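PDB 1W52: pancreatic lipase related protein 2 from Equus caballus, which probably hydrolyses the acyl ester bonds of galactolipids and triacylglycerols, releasing free fatty acids. Local coordinates for residues A[341-354]-A[415-427]. Numbering follows the deposited sequence.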
loop_
_atom_site.group_PDB
_atom_site.type_symbol
_atom_site.label_atom_id
_atom_site.label_comp_id
_atom_site.label_asym_id
_atom_site.label_seq_id
_atom_site.Cartn_x
_atom_site.Cartn_y
_atom_site.Cartn_z
ATOM N N ARG A 341 10.727 -11.748 1.192
ATOM C CA ARG A 341 12.040 -11.398 0.759
ATOM C C ARG A 341 13.047 -12.289 1.432
ATOM O O ARG A 341 12.967 -12.549 2.635
ATOM C CB ARG A 341 12.331 -9.974 1.109
ATOM C CG ARG A 341 13.565 -9.477 0.499
ATOM C CD ARG A 341 13.715 -8.012 0.734
ATOM N NE ARG A 341 14.738 -7.325 -0.052
ATOM C CZ ARG A 341 14.645 -7.091 -1.349
ATOM N NH1 ARG A 341 13.577 -7.543 -2.049
ATOM N NH2 ARG A 341 15.628 -6.386 -1.950
ATOM N N TYR A 342 14.012 -12.737 0.640
ATOM C CA TYR A 342 15.076 -13.607 1.090
ATOM C C TYR A 342 16.383 -13.034 0.610
ATOM O O TYR A 342 16.413 -12.406 -0.427
ATOM C CB TYR A 342 14.826 -14.981 0.511
ATOM C CG TYR A 342 13.540 -15.617 1.028
ATOM C CD1 TYR A 342 12.379 -15.498 0.312
ATOM C CD2 TYR A 342 13.499 -16.351 2.240
ATOM C CE1 TYR A 342 11.180 -16.085 0.758
ATOM C CE2 TYR A 342 12.296 -16.943 2.701
ATOM C CZ TYR A 342 11.130 -16.808 1.942
ATOM O OH TYR A 342 9.898 -17.356 2.315
ATOM N N ARG A 343 17.458 -13.172 1.373
ATOM C CA ARG A 343 18.807 -12.904 0.819
ATOM C C ARG A 343 19.514 -14.189 0.347
ATOM O O ARG A 343 19.359 -15.254 0.970
ATOM C CB ARG A 343 19.702 -12.239 1.824
ATOM C CG ARG A 343 21.048 -11.999 1.262
ATOM C CD ARG A 343 21.866 -11.081 2.109
ATOM N NE ARG A 343 21.262 -9.763 2.189
ATOM C CZ ARG A 343 21.754 -8.737 2.871
ATOM N NH1 ARG A 343 22.881 -8.838 3.575
ATOM N NH2 ARG A 343 21.111 -7.585 2.844
ATOM N N VAL A 344 20.282 -14.078 -0.745
ATOM C CA VAL A 344 20.963 -15.233 -1.364
ATOM C C VAL A 344 22.404 -14.906 -1.731
ATOM O O VAL A 344 22.675 -14.161 -2.676
ATOM C CB VAL A 344 20.243 -15.775 -2.599
ATOM C CG1 VAL A 344 21.149 -16.646 -3.330
ATOM C CG2 VAL A 344 18.993 -16.584 -2.219
ATOM N N SER A 345 23.319 -15.483 -0.954
ATOM C CA SER A 345 24.744 -15.399 -1.230
ATOM C C SER A 345 25.199 -16.636 -1.962
ATOM O O SER A 345 24.624 -17.724 -1.779
ATOM C CB SER A 345 25.559 -15.257 0.052
ATOM O OG SER A 345 24.912 -14.390 0.974
ATOM N N ILE A 346 26.221 -16.430 -2.803
ATOM C CA ILE A 346 26.955 -17.491 -3.490
ATOM C C ILE A 346 28.430 -17.055 -3.609
ATOM O O ILE A 346 28.730 -16.044 -4.230
ATOM C CB ILE A 346 26.285 -17.836 -4.864
ATOM C CG1 ILE A 346 25.088 -18.786 -4.621
ATOM C CG2 ILE A 346 27.282 -18.473 -5.801
ATOM C CD1 ILE A 346 24.219 -19.198 -5.828
ATOM N N THR A 347 29.309 -17.797 -2.928
ATOM C CA THR A 347 30.766 -17.691 -3.061
ATOM C C THR A 347 31.238 -18.759 -4.033
ATOM O O THR A 347 30.825 -19.924 -3.943
ATOM C CB THR A 347 31.469 -17.901 -1.690
ATOM O OG1 THR A 347 31.431 -16.697 -0.917
ATOM C CG2 THR A 347 32.970 -18.166 -1.864
ATOM N N LEU A 348 32.118 -18.371 -4.951
ATOM C CA LEU A 348 32.480 -19.257 -6.053
ATOM C C LEU A 348 33.583 -20.234 -5.679
ATOM O O LEU A 348 34.076 -20.240 -4.551
ATOM C CB LEU A 348 32.850 -18.445 -7.301
ATOM C CG LEU A 348 31.628 -17.855 -8.021
ATOM C CD1 LEU A 348 32.082 -17.117 -9.251
ATOM C CD2 LEU A 348 30.563 -18.912 -8.403
ATOM N N ALA A 349 33.930 -21.089 -6.628
ATOM C CA ALA A 349 34.992 -22.048 -6.426
ATOM C C ALA A 349 35.646 -22.351 -7.772
ATOM O O ALA A 349 35.382 -21.660 -8.766
ATOM C CB ALA A 349 34.424 -23.300 -5.782
ATOM N N GLY A 350 36.536 -23.344 -7.782
ATOM C CA GLY A 350 37.111 -23.890 -9.006
ATOM C C GLY A 350 38.506 -23.387 -9.351
ATOM O O GLY A 350 39.268 -22.960 -8.468
ATOM N N SER A 351 38.829 -23.447 -10.649
ATOM C CA SER A 351 40.145 -23.055 -11.164
ATOM C C SER A 351 40.057 -21.988 -12.259
ATOM O O SER A 351 40.678 -20.923 -12.158
ATOM C CB SER A 351 40.895 -24.288 -11.694
ATOM O OG SER A 351 42.296 -24.179 -11.479
ATOM N N GLY A 352 39.292 -22.273 -13.304
ATOM C CA GLY A 352 39.252 -21.400 -14.463
ATOM C C GLY A 352 38.218 -20.296 -14.355
ATOM O O GLY A 352 37.180 -20.489 -13.735
ATOM N N LYS A 353 38.505 -19.149 -14.973
ATOM C CA LYS A 353 37.614 -17.982 -14.975
ATOM C C LYS A 353 36.641 -18.041 -16.148
ATOM O O LYS A 353 37.078 -18.122 -17.295
ATOM C CB LYS A 353 38.429 -16.695 -15.104
ATOM C CG LYS A 353 39.600 -16.575 -14.137
ATOM C CD LYS A 353 40.246 -15.188 -14.216
ATOM C CE LYS A 353 40.464 -14.580 -12.837
ATOM N NZ LYS A 353 40.528 -13.100 -12.915
ATOM N N ALA A 354 35.337 -17.971 -15.865
ATOM C CA ALA A 354 34.280 -18.082 -16.894
ATOM C C ALA A 354 33.459 -16.777 -17.018
ATOM O O ALA A 354 33.952 -15.702 -16.627
ATOM C CB ALA A 354 33.356 -19.310 -16.595
ATOM N N PRO A 415 35.920 -24.712 -17.160
ATOM C CA PRO A 415 36.427 -25.210 -15.863
ATOM C C PRO A 415 35.404 -25.954 -14.984
ATOM O O PRO A 415 34.231 -26.058 -15.345
ATOM C CB PRO A 415 36.927 -23.935 -15.168
ATOM C CG PRO A 415 36.920 -22.879 -16.260
ATOM C CD PRO A 415 35.802 -23.239 -17.151
ATOM N N GLN A 416 35.859 -26.478 -13.848
ATOM C CA GLN A 416 35.000 -27.287 -12.982
ATOM C C GLN A 416 34.566 -26.444 -11.796
ATOM O O GLN A 416 35.162 -26.519 -10.717
ATOM C CB GLN A 416 35.735 -28.556 -12.535
ATOM C CG GLN A 416 36.337 -29.362 -13.699
ATOM C CD GLN A 416 36.396 -30.862 -13.426
ATOM O OE1 GLN A 416 37.321 -31.339 -12.769
ATOM N NE2 GLN A 416 35.414 -31.604 -13.938
ATOM N N LEU A 417 33.513 -25.649 -12.004
ATOM C CA LEU A 417 33.263 -24.474 -11.152
ATOM C C LEU A 417 32.510 -24.720 -9.814
ATOM O O LEU A 417 33.102 -24.541 -8.734
ATOM C CB LEU A 417 32.640 -23.318 -11.970
ATOM C CG LEU A 417 33.372 -21.966 -11.766
ATOM C CD1 LEU A 417 34.817 -22.009 -12.264
ATOM C CD2 LEU A 417 32.659 -20.775 -12.416
ATOM N N GLY A 418 31.235 -25.112 -9.870
ATOM C CA GLY A 418 30.428 -25.305 -8.663
ATOM C C GLY A 418 30.167 -24.076 -7.779
ATOM O O GLY A 418 30.031 -22.944 -8.247
ATOM N N ALA A 419 30.069 -24.303 -6.477
ATOM C CA ALA A 419 29.806 -23.222 -5.540
ATOM C C ALA A 419 30.074 -23.755 -4.161
ATOM O O ALA A 419 29.325 -24.607 -3.657
ATOM C CB ALA A 419 28.380 -22.750 -5.640
ATOM N N SER A 420 31.172 -23.268 -3.581
ATOM C CA SER A 420 31.599 -23.612 -2.221
ATOM C C SER A 420 30.421 -23.521 -1.247
ATOM O O SER A 420 30.073 -24.511 -0.569
ATOM C CB SER A 420 32.743 -22.671 -1.780
ATOM O OG SER A 420 33.145 -22.893 -0.439
ATOM N N ARG A 421 29.806 -22.330 -1.204
ATOM C CA ARG A 421 28.683 -22.063 -0.311
ATOM C C ARG A 421 27.623 -21.119 -0.927
ATOM O O ARG A 421 27.919 -20.299 -1.799
ATOM C CB ARG A 421 29.203 -21.584 1.066
ATOM C CG ARG A 421 30.104 -22.641 1.775
ATOM C CD ARG A 421 30.669 -22.267 3.146
ATOM N NE ARG A 421 31.836 -23.092 3.482
ATOM C CZ ARG A 421 32.387 -23.197 4.691
ATOM N NH1 ARG A 421 31.895 -22.533 5.730
ATOM N NH2 ARG A 421 33.447 -23.980 4.863
ATOM N N ILE A 422 26.380 -21.324 -0.477
ATOM C CA ILE A 422 25.194 -20.538 -0.842
ATOM C C ILE A 422 24.421 -20.124 0.434
ATOM O O ILE A 422 23.401 -20.738 0.786
ATOM C CB ILE A 422 24.228 -21.362 -1.765
ATOM C CG1 ILE A 422 24.940 -21.856 -3.025
ATOM C CG2 ILE A 422 22.971 -20.544 -2.144
ATOM C CD1 ILE A 422 24.040 -22.685 -3.941
ATOM N N THR A 423 24.904 -19.098 1.133
ATOM C CA THR A 423 24.159 -18.518 2.257
ATOM C C THR A 423 22.736 -18.119 1.797
ATOM O O THR A 423 22.588 -17.185 1.013
ATOM C CB THR A 423 24.919 -17.268 2.819
ATOM O OG1 THR A 423 26.223 -17.626 3.293
ATOM C CG2 THR A 423 24.228 -16.697 4.023
ATOM N N VAL A 424 21.706 -18.841 2.243
ATOM C CA VAL A 424 20.318 -18.367 2.088
ATOM C C VAL A 424 19.987 -17.420 3.278
ATOM O O VAL A 424 20.849 -17.209 4.151
ATOM C CB VAL A 424 19.316 -19.565 1.954
ATOM C CG1 VAL A 424 18.051 -19.397 2.825
ATOM C CG2 VAL A 424 18.938 -19.745 0.538
ATOM N N GLN A 425 18.785 -16.824 3.296
ATOM C CA GLN A 425 18.283 -16.084 4.478
ATOM C C GLN A 425 16.836 -15.566 4.357
ATOM O O GLN A 425 16.394 -15.217 3.275
ATOM C CB GLN A 425 19.192 -14.891 4.781
ATOM C CG GLN A 425 18.876 -14.228 6.087
ATOM C CD GLN A 425 19.913 -13.227 6.474
ATOM O OE1 GLN A 425 19.778 -12.577 7.499
ATOM N NE2 GLN A 425 20.961 -13.093 5.661
ATOM N N SER A 426 16.122 -15.497 5.481
ATOM C CA SER A 426 14.797 -14.871 5.516
ATOM C C SER A 426 14.834 -13.417 5.955
ATOM O O SER A 426 15.776 -12.971 6.608
ATOM C CB SER A 426 13.837 -15.602 6.423
ATOM O OG SER A 426 12.547 -15.080 6.217
ATOM N N GLY A 427 13.793 -12.680 5.576
ATOM C CA GLY A 427 13.725 -11.247 5.809
ATOM C C GLY A 427 13.049 -11.017 7.127
ATOM O O GLY A 427 13.562 -10.304 7.978
#
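Ile346 and Ile422 run alongside each other, both chains heading to the same side, with CG1 of Ile346 3.5 Å from CG1 of Ile422. With CG1 anti to the carbonyl carbon (chi1 -57°) and the chain extended beyond it, Ile422 brings CD1 up to CD1 of Ile346; its side chain also touches Phe435 of strand 435-436. Next along, Val344 and Val424 meet more loosely at an angle, CG2 to CG2 4.2 Å apart. An alanine in place of Ile422 would probably open a gap beside Ile346 CG1 and CD1 and lose the contact with Phe435. On the partly exposed side Arg343 runs beside Gln425, CB to CB 4.0 Å, its guanidinium plane turned 70° from the amide; Ser345 sets OG 3.4 Å from Thr423 CB.

The two chains run antiparallel in the C-terminal PLAT/LH2 domain, a β-sandwich fold, well away from the lipase active site. Their backbones are joined by Ser345 N to Thr423 O, 2.7 Å, nearly straight at 167° and in the carbonyl plane, and by Thr347 N to Arg421 O, 3.1 Å. Arg343 N also reaches Gln425 O at 3.0 Å, but from above the carbonyl plane, a more bent bond. Toward the far end the partnership becomes irregular: Leu417 leans its CG and CD1 on the Ala349 carbonyl, and the Pro415 ring rests on Gly352, CG to CA 3.3 Å.

Farther out, strand 387-391 flanks 341-344 on its other edge through backbone hydrogen bonds between Tyr342 and Val389 and between Val344 and Leu387, while Asp388 forms a salt bridge with Arg343 NE and Asp390 one with Arg341 NH1.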